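PDB 2H9F: hypothetical protein from Pseudomonas aeruginosa, which probably isomerises methylaconitate, as a member of the PrpF family of methylaconitate isomerases. Local coordinates for residues I229-T234 against I279-P284; L304-S309 against G351-T356. All blocks are in the same frame, centred on the assembly; numbering follows the deposited sequence.

Interaction 1: I229-T234 against I279-P284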
ATOM      1  N   ILE A 229     -30.219  29.600  -7.725  1.00 40.89           N
ATOM      2  CA  ILE A 229     -29.428  29.297  -8.907  1.00 40.35           C
ATOM      3  C   ILE A 229     -30.037  28.161  -9.710  1.00 43.01           C
ATOM      4  O   ILE A 229     -29.417  27.671 -10.642  1.00 42.68           O
ATOM      5  CB  ILE A 229     -27.973  28.947  -8.565  1.00 41.28           C
ATOM      6  CG1 ILE A 229     -27.900  27.664  -7.732  1.00 36.83           C
ATOM      7  CG2 ILE A 229     -27.292  30.136  -7.867  1.00 36.65           C
ATOM      8  CD1 ILE A 229     -26.516  27.094  -7.683  1.00 41.05           C
ATOM      9  N   GLY A 230     -31.223  27.716  -9.308  1.00 42.71           N
ATOM     10  CA  GLY A 230     -32.034  26.843 -10.129  1.00 45.40           C
ATOM     11  C   GLY A 230     -31.965  25.395  -9.764  1.00 44.52           C
ATOM     12  O   GLY A 230     -32.328  24.553 -10.564  1.00 46.77           O
ATOM     13  N   TYR A 231     -31.480  25.115  -8.564  1.00 45.91           N
ATOM     14  CA  TYR A 231     -31.317  23.758  -8.081  1.00 45.99           C
ATOM     15  C   TYR A 231     -32.155  23.512  -6.838  1.00 47.51           C
ATOM     16  O   TYR A 231     -32.612  24.416  -6.154  1.00 47.62           O
ATOM     17  CB  TYR A 231     -29.835  23.426  -7.809  1.00 43.60           C
ATOM     18  CG  TYR A 231     -29.022  23.331  -9.077  1.00 44.40           C
ATOM     19  CD1 TYR A 231     -28.629  24.475  -9.754  1.00 44.34           C
ATOM     20  CD2 TYR A 231     -28.705  22.106  -9.643  1.00 46.85           C
ATOM     21  CE1 TYR A 231     -27.904  24.404 -10.941  1.00 47.70           C
ATOM     22  CE2 TYR A 231     -27.977  22.026 -10.835  1.00 42.47           C
ATOM     23  CZ  TYR A 231     -27.590  23.180 -11.479  1.00 46.10           C
ATOM     24  OH  TYR A 231     -26.890  23.121 -12.662  1.00 41.90           O
ATOM     25  N   ARG A 232     -32.324  22.239  -6.562  1.00 49.30           N
ATOM     26  CA  ARG A 232     -33.194  21.750  -5.532  1.00 47.33           C
ATOM     27  C   ARG A 232     -32.373  21.524  -4.276  1.00 46.65           C
ATOM     28  O   ARG A 232     -32.883  21.630  -3.172  1.00 49.96           O
ATOM     29  CB  ARG A 232     -33.781  20.452  -6.050  1.00 49.39           C
ATOM     30  CG  ARG A 232     -34.537  19.694  -5.085  1.00 45.72           C
ATOM     31  CD  ARG A 232     -35.855  20.252  -4.886  1.00 49.33           C
ATOM     32  NE  ARG A 232     -36.704  19.172  -4.388  1.00 51.12           N
ATOM     33  CZ  ARG A 232     -37.830  19.370  -3.723  1.00 51.59           C
ATOM     34  NH1 ARG A 232     -38.310  20.607  -3.530  1.00 50.06           N
ATOM     35  NH2 ARG A 232     -38.473  18.304  -3.265  1.00 52.98           N
ATOM     36  N   GLY A 233     -31.097  21.209  -4.451  1.00 43.49           N
ATOM     37  CA  GLY A 233     -30.167  20.995  -3.338  1.00 41.11           C
ATOM     38  C   GLY A 233     -29.905  19.542  -3.031  1.00 40.43           C
ATOM     39  O   GLY A 233     -29.044  19.243  -2.224  1.00 41.70           O
ATOM     40  N   THR A 234     -30.694  18.660  -3.652  1.00 42.68           N
ATOM     41  CA  THR A 234     -30.627  17.210  -3.493  1.00 40.03           C
ATOM     42  C   THR A 234     -29.855  16.519  -4.634  1.00 42.51           C
ATOM     43  O   THR A 234     -29.595  15.322  -4.575  1.00 42.83           O
ATOM     44  CB  THR A 234     -32.049  16.622  -3.445  1.00 40.88           C
ATOM     45  OG1 THR A 234     -32.747  16.962  -4.643  1.00 37.71           O
ATOM     46  CG2 THR A 234     -32.812  17.181  -2.266  1.00 34.72           C
ATOM     47  N   ILE A 279     -16.971  26.158  -4.604  1.00 39.75           N
ATOM     48  CA  ILE A 279     -18.298  26.664  -4.895  1.00 38.68           C
ATOM     49  C   ILE A 279     -19.267  25.605  -4.408  1.00 40.49           C
ATOM     50  O   ILE A 279     -19.115  24.431  -4.721  1.00 39.01           O
ATOM     51  CB  ILE A 279     -18.516  26.963  -6.433  1.00 41.42           C
ATOM     52  CG1 ILE A 279     -19.968  27.317  -6.770  1.00 35.89           C
ATOM     53  CG2 ILE A 279     -18.102  25.806  -7.324  1.00 40.35           C
ATOM     54  CD1 ILE A 279     -20.424  28.640  -6.204  1.00 41.46           C
ATOM     55  N   ALA A 280     -20.240  26.014  -3.597  1.00 38.76           N
ATOM     56  CA  ALA A 280     -21.216  25.051  -3.066  1.00 36.75           C
ATOM     57  C   ALA A 280     -22.562  25.736  -2.973  1.00 37.54           C
ATOM     58  O   ALA A 280     -22.652  26.956  -2.849  1.00 36.51           O
ATOM     59  CB  ALA A 280     -20.786  24.566  -1.689  1.00 37.27           C
ATOM     60  N   PHE A 281     -23.615  24.934  -3.034  1.00 36.21           N
ATOM     61  CA  PHE A 281     -24.934  25.448  -2.899  1.00 36.76           C
ATOM     62  C   PHE A 281     -25.626  24.692  -1.793  1.00 35.12           C
ATOM     63  O   PHE A 281     -25.402  23.491  -1.628  1.00 35.51           O
ATOM     64  CB  PHE A 281     -25.749  25.407  -4.209  1.00 36.18           C
ATOM     65  CG  PHE A 281     -25.753  24.082  -4.936  1.00 36.89           C
ATOM     66  CD1 PHE A 281     -24.668  23.680  -5.692  1.00 35.75           C
ATOM     67  CD2 PHE A 281     -26.909  23.269  -4.952  1.00 34.17           C
ATOM     68  CE1 PHE A 281     -24.705  22.472  -6.416  1.00 35.80           C
ATOM     69  CE2 PHE A 281     -26.941  22.060  -5.650  1.00 36.95           C
ATOM     70  CZ  PHE A 281     -25.861  21.662  -6.380  1.00 37.91           C
ATOM     71  N   VAL A 282     -26.462  25.438  -1.072  1.00 36.97           N
ATOM     72  CA  VAL A 282     -27.138  24.982   0.139  1.00 37.85           C
ATOM     73  C   VAL A 282     -28.656  25.088   0.032  1.00 36.68           C
ATOM     74  O   VAL A 282     -29.204  25.882  -0.751  1.00 35.33           O
ATOM     75  CB  VAL A 282     -26.649  25.804   1.382  1.00 37.10           C
ATOM     76  CG1 VAL A 282     -25.147  25.694   1.512  1.00 30.33           C
ATOM     77  CG2 VAL A 282     -27.094  27.258   1.321  1.00 38.51           C
ATOM     78  N   ALA A 283     -29.333  24.309   0.864  1.00 38.51           N
ATOM     79  CA  ALA A 283     -30.767  24.319   0.911  1.00 37.65           C
ATOM     80  C   ALA A 283     -31.252  23.816   2.273  1.00 38.98           C
ATOM     81  O   ALA A 283     -30.568  23.075   2.977  1.00 37.04           O
ATOM     82  CB  ALA A 283     -31.353  23.453  -0.201  1.00 41.14           C
ATOM     83  N   PRO A 284     -32.454  24.224   2.653  1.00 40.05           N
ATOM     84  CA  PRO A 284     -33.057  23.596   3.817  1.00 39.23           C
ATOM     85  C   PRO A 284     -33.247  22.123   3.555  1.00 40.45           C
ATOM     86  O   PRO A 284     -33.262  21.705   2.406  1.00 42.05           O
ATOM     87  CB  PRO A 284     -34.402  24.273   3.955  1.00 38.34           C
ATOM     88  CG  PRO A 284     -34.486  25.298   2.887  1.00 42.76           C
ATOM     89  CD  PRO A 284     -33.301  25.248   2.019  1.00 40.39           C
TER

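Interaction 2: L304-S309 against G351-T356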
ATOM      1  N   LEU A 304     -28.978  20.799   3.506  1.00 34.57           N
ATOM      2  CA  LEU A 304     -28.347  20.093   2.392  1.00 33.44           C
ATOM      3  C   LEU A 304     -27.211  20.972   1.935  1.00 32.48           C
ATOM      4  O   LEU A 304     -27.378  22.170   1.895  1.00 32.07           O
ATOM      5  CB  LEU A 304     -29.299  19.969   1.225  1.00 34.63           C
ATOM      6  CG  LEU A 304     -30.545  19.072   1.454  1.00 31.51           C
ATOM      7  CD1 LEU A 304     -31.650  19.459   0.453  1.00 36.46           C
ATOM      8  CD2 LEU A 304     -30.107  17.631   1.334  1.00 34.31           C
ATOM      9  N   VAL A 305     -26.119  20.350   1.539  1.00 32.29           N
ATOM     10  CA  VAL A 305     -25.006  21.055   0.908  1.00 34.20           C
ATOM     11  C   VAL A 305     -24.486  20.189  -0.256  1.00 36.77           C
ATOM     12  O   VAL A 305     -24.417  18.962  -0.167  1.00 39.43           O
ATOM     13  CB  VAL A 305     -23.873  21.357   1.865  1.00 34.12           C
ATOM     14  CG1 VAL A 305     -22.805  22.278   1.168  1.00 27.78           C
ATOM     15  CG2 VAL A 305     -24.383  22.042   3.138  1.00 34.87           C
ATOM     16  N   ARG A 306     -24.182  20.859  -1.366  1.00 40.36           N
ATOM     17  CA  ARG A 306     -23.558  20.234  -2.525  1.00 38.25           C
ATOM     18  C   ARG A 306     -22.373  21.111  -2.925  1.00 39.09           C
ATOM     19  O   ARG A 306     -22.526  22.326  -3.062  1.00 38.81           O
ATOM     20  CB  ARG A 306     -24.569  20.163  -3.664  1.00 39.09           C
ATOM     21  CG  ARG A 306     -25.841  19.280  -3.413  1.00 39.83           C
ATOM     22  CD  ARG A 306     -25.453  17.829  -3.378  1.00 38.93           C
ATOM     23  NE  ARG A 306     -26.563  16.900  -3.205  1.00 40.40           N
ATOM     24  CZ  ARG A 306     -27.050  16.473  -2.041  1.00 40.98           C
ATOM     25  NH1 ARG A 306     -26.629  16.959  -0.885  1.00 44.31           N
ATOM     26  NH2 ARG A 306     -28.022  15.572  -2.046  1.00 38.68           N
ATOM     27  N   ALA A 307     -21.196  20.513  -3.109  1.00 38.64           N
ATOM     28  CA  ALA A 307     -20.016  21.281  -3.465  1.00 38.86           C
ATOM     29  C   ALA A 307     -19.359  20.731  -4.701  1.00 38.07           C
ATOM     30  O   ALA A 307     -19.382  19.546  -4.941  1.00 34.10           O
ATOM     31  CB  ALA A 307     -19.024  21.331  -2.285  1.00 37.70           C
ATOM     32  N   LEU A 308     -18.741  21.616  -5.475  1.00 39.54           N
ATOM     33  CA  LEU A 308     -17.933  21.205  -6.611  1.00 39.41           C
ATOM     34  C   LEU A 308     -16.475  21.337  -6.225  1.00 40.45           C
ATOM     35  O   LEU A 308     -16.096  22.276  -5.529  1.00 35.89           O
ATOM     36  CB  LEU A 308     -18.207  22.076  -7.847  1.00 39.04           C
ATOM     37  CG  LEU A 308     -19.535  21.842  -8.561  1.00 41.35           C
ATOM     38  CD1 LEU A 308     -20.608  22.662  -7.920  1.00 40.77           C
ATOM     39  CD2 LEU A 308     -19.468  22.177 -10.057  1.00 39.19           C
ATOM     40  N   SER A 309     -15.660  20.383  -6.661  1.00 39.47           N
ATOM     41  CA  SER A 309     -14.205  20.558  -6.594  1.00 38.84           C
ATOM     42  C   SER A 309     -13.600  20.255  -7.980  1.00 38.24           C
ATOM     43  O   SER A 309     -14.008  19.314  -8.660  1.00 37.75           O
ATOM     44  CB  SER A 309     -13.574  19.653  -5.536  1.00 38.90           C
ATOM     45  OG  SER A 309     -12.182  19.954  -5.394  1.00 37.54           O
ATOM     46  N   GLY A 351     -26.646  16.987   4.707  1.00 36.27           N
ATOM     47  CA  GLY A 351     -26.863  15.901   3.779  1.00 37.57           C
ATOM     48  C   GLY A 351     -26.046  16.212   2.555  1.00 36.71           C
ATOM     49  O   GLY A 351     -26.232  17.257   1.971  1.00 36.17           O
ATOM     50  N   HIS A 352     -25.144  15.305   2.169  1.00 36.98           N
ATOM     51  CA  HIS A 352     -24.377  15.459   0.928  1.00 36.64           C
ATOM     52  C   HIS A 352     -24.795  14.313   0.010  1.00 35.28           C
ATOM     53  O   HIS A 352     -25.633  13.540   0.402  1.00 39.85           O
ATOM     54  CB  HIS A 352     -22.880  15.510   1.212  1.00 36.13           C
ATOM     55  CG  HIS A 352     -22.340  14.309   1.918  1.00 39.37           C
ATOM     56  ND1 HIS A 352     -22.331  13.052   1.350  1.00 39.69           N
ATOM     57  CD2 HIS A 352     -21.808  14.171   3.157  1.00 39.39           C
ATOM     58  CE1 HIS A 352     -21.810  12.195   2.214  1.00 41.67           C
ATOM     59  NE2 HIS A 352     -21.467  12.850   3.309  1.00 37.99           N
ATOM     60  N   PRO A 353     -24.261  14.225  -1.230  1.00 35.53           N
ATOM     61  CA  PRO A 353     -24.760  13.198  -2.150  1.00 38.00           C
ATOM     62  C   PRO A 353     -24.753  11.755  -1.658  1.00 36.97           C
ATOM     63  O   PRO A 353     -25.611  10.967  -2.071  1.00 38.65           O
ATOM     64  CB  PRO A 353     -23.844  13.349  -3.369  1.00 38.54           C
ATOM     65  CG  PRO A 353     -23.469  14.766  -3.344  1.00 37.02           C
ATOM     66  CD  PRO A 353     -23.261  15.072  -1.896  1.00 37.97           C
ATOM     67  N   SER A 354     -23.808  11.389  -0.805  1.00 36.61           N
ATOM     68  CA  SER A 354     -23.644   9.997  -0.428  1.00 40.57           C
ATOM     69  C   SER A 354     -23.977   9.656   1.041  1.00 42.06           C
ATOM     70  O   SER A 354     -23.757   8.528   1.511  1.00 44.10           O
ATOM     71  CB  SER A 354     -22.229   9.531  -0.812  1.00 37.95           C
ATOM     72  OG  SER A 354     -21.246  10.208  -0.101  1.00 47.14           O
ATOM     73  N   GLY A 355     -24.556  10.603   1.764  1.00 40.83           N
ATOM     74  CA  GLY A 355     -24.729  10.428   3.195  1.00 39.35           C
ATOM     75  C   GLY A 355     -24.815  11.755   3.900  1.00 39.23           C
ATOM     76  O   GLY A 355     -25.189  12.756   3.301  1.00 39.09           O
ATOM     77  N   THR A 356     -24.464  11.742   5.177  1.00 38.99           N
ATOM     78  CA  THR A 356     -24.603  12.901   6.049  1.00 36.91           C
ATOM     79  C   THR A 356     -23.319  13.032   6.851  1.00 35.56           C
ATOM     80  O   THR A 356     -22.578  12.070   7.020  1.00 33.62           O
ATOM     81  CB  THR A 356     -25.828  12.794   7.013  1.00 36.53           C
ATOM     82  OG1 THR A 356     -25.536  11.873   8.074  1.00 41.10           O
ATOM     83  CG2 THR A 356     -27.141  12.262   6.298  1.00 35.78           C
TER

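Interaction 1: I229-T234 against I279-P284
Phe281, on strand 278-283, turns its ring toward the loop 229-234, which leads from strand 220-225 to helix 238-241; a loop packs here on a beta strand, in a chain consistent with the diaminopimelate-epimerase-like fold of the PrpF family, with no hydrogen bond between the two segments. Apolar contacts carry most of it. CD1 of Ile229 lies 3.9 Å from CB of Phe281, the two side chains crossing at about a right angle. The Phe281 side chain stands with CG between its own N and carbonyl carbon (chi1 50°), and the ring atom CE2 lies 3.9 Å from CB of Tyr231. The two aromatic rings meet obliquely, centroids 5.3 Å apart and planes at 44°, and Phe250 of helix 244-260 meets both, making a three-ring cluster between helix, loop and sheet. The phenol end of Tyr231 is tied to that helix as well, through a hydrogen bond between OH and Gln246. Backbone against side chain makes up the rest. CA of Gly233 sits at the edge of the Phe281 ring, near its plane, 4.1 Å from CE2, and also 4.2 Å from CB of Ala283. The carboxylate of Glu235 accepts hydrogen bonds from N of Arg232 and N of Gly233, tying this part of the loop together. At the end of the strand, the carbonyl O of Arg232 rests 3.8 Å from CB of Ala283.

Interaction 2: L304-S309 against G351-T356
Gly351 O receives N of Val305 in a nearly straight hydrogen bond of 3.1 Å (171° at the hydrogen), one of the backbone bonds between strands 303-309 and 347-352, parallel neighbours in a mixed beta sheet. The same oxygen takes a second, weak bond: NH1 of Arg306 lies 2.9 Å from Gly351 O, which sits at the edge of the guanidinium, in its plane, but the angle at the hydrogen is only 122°. NH1 points better at its own strand, reaching Val305 O at 3.1 Å and 161°, so one nitrogen spans two neighbouring carbonyls. The methyl CD2 of Leu304 lies 3.9 Å from the carbonyl O of Gly351, a van der Waals contact. Beyond the strand pair the chain turns, and Pro353 N lies over one face of the guanidinium, while CG of Pro353 packs 3.6 Å from CD of Arg306. The arginine reaches this place by a bend at chi2 (-70°) that brings its end back alongside the proline. Further out, Glu235 O and Thr234 O accept hydrogen bonds from Arg306 NE and NH2, and Tyr288 makes a cation-pi contact with the group, which together fix its rotation in a buried setting. The turn itself is a type I beta turn from His352 to Gly355. The imidazole of His352 is held by the turn it starts: Gly355 O lies over one ring face, and N of Ser354 donates to ND1 of His352 at 3.1 Å.

Following the chain, strand 220-225 runs into the loop 229-234, and interaction 1 closes when strand 278-283 comes back to pack against that loop after helix 244-260. Interaction 2 opens later, at strand 303-309, and closes at 351-356 after helices 319-330 and 335-339. The two closures are therefore in series, neither nested nor crossed. They share the sheet: strand 278-283 lies between 220-225, its parallel neighbour, and 303-309, its antiparallel one, and 303-309 has 347-352 as its parallel neighbour on the other side. Backbone pairs Phe281 N to Arg306 O and Ala283 O to Leu304 N, both 2.8 Å and probably hydrogen bonds, join the two contacts directly.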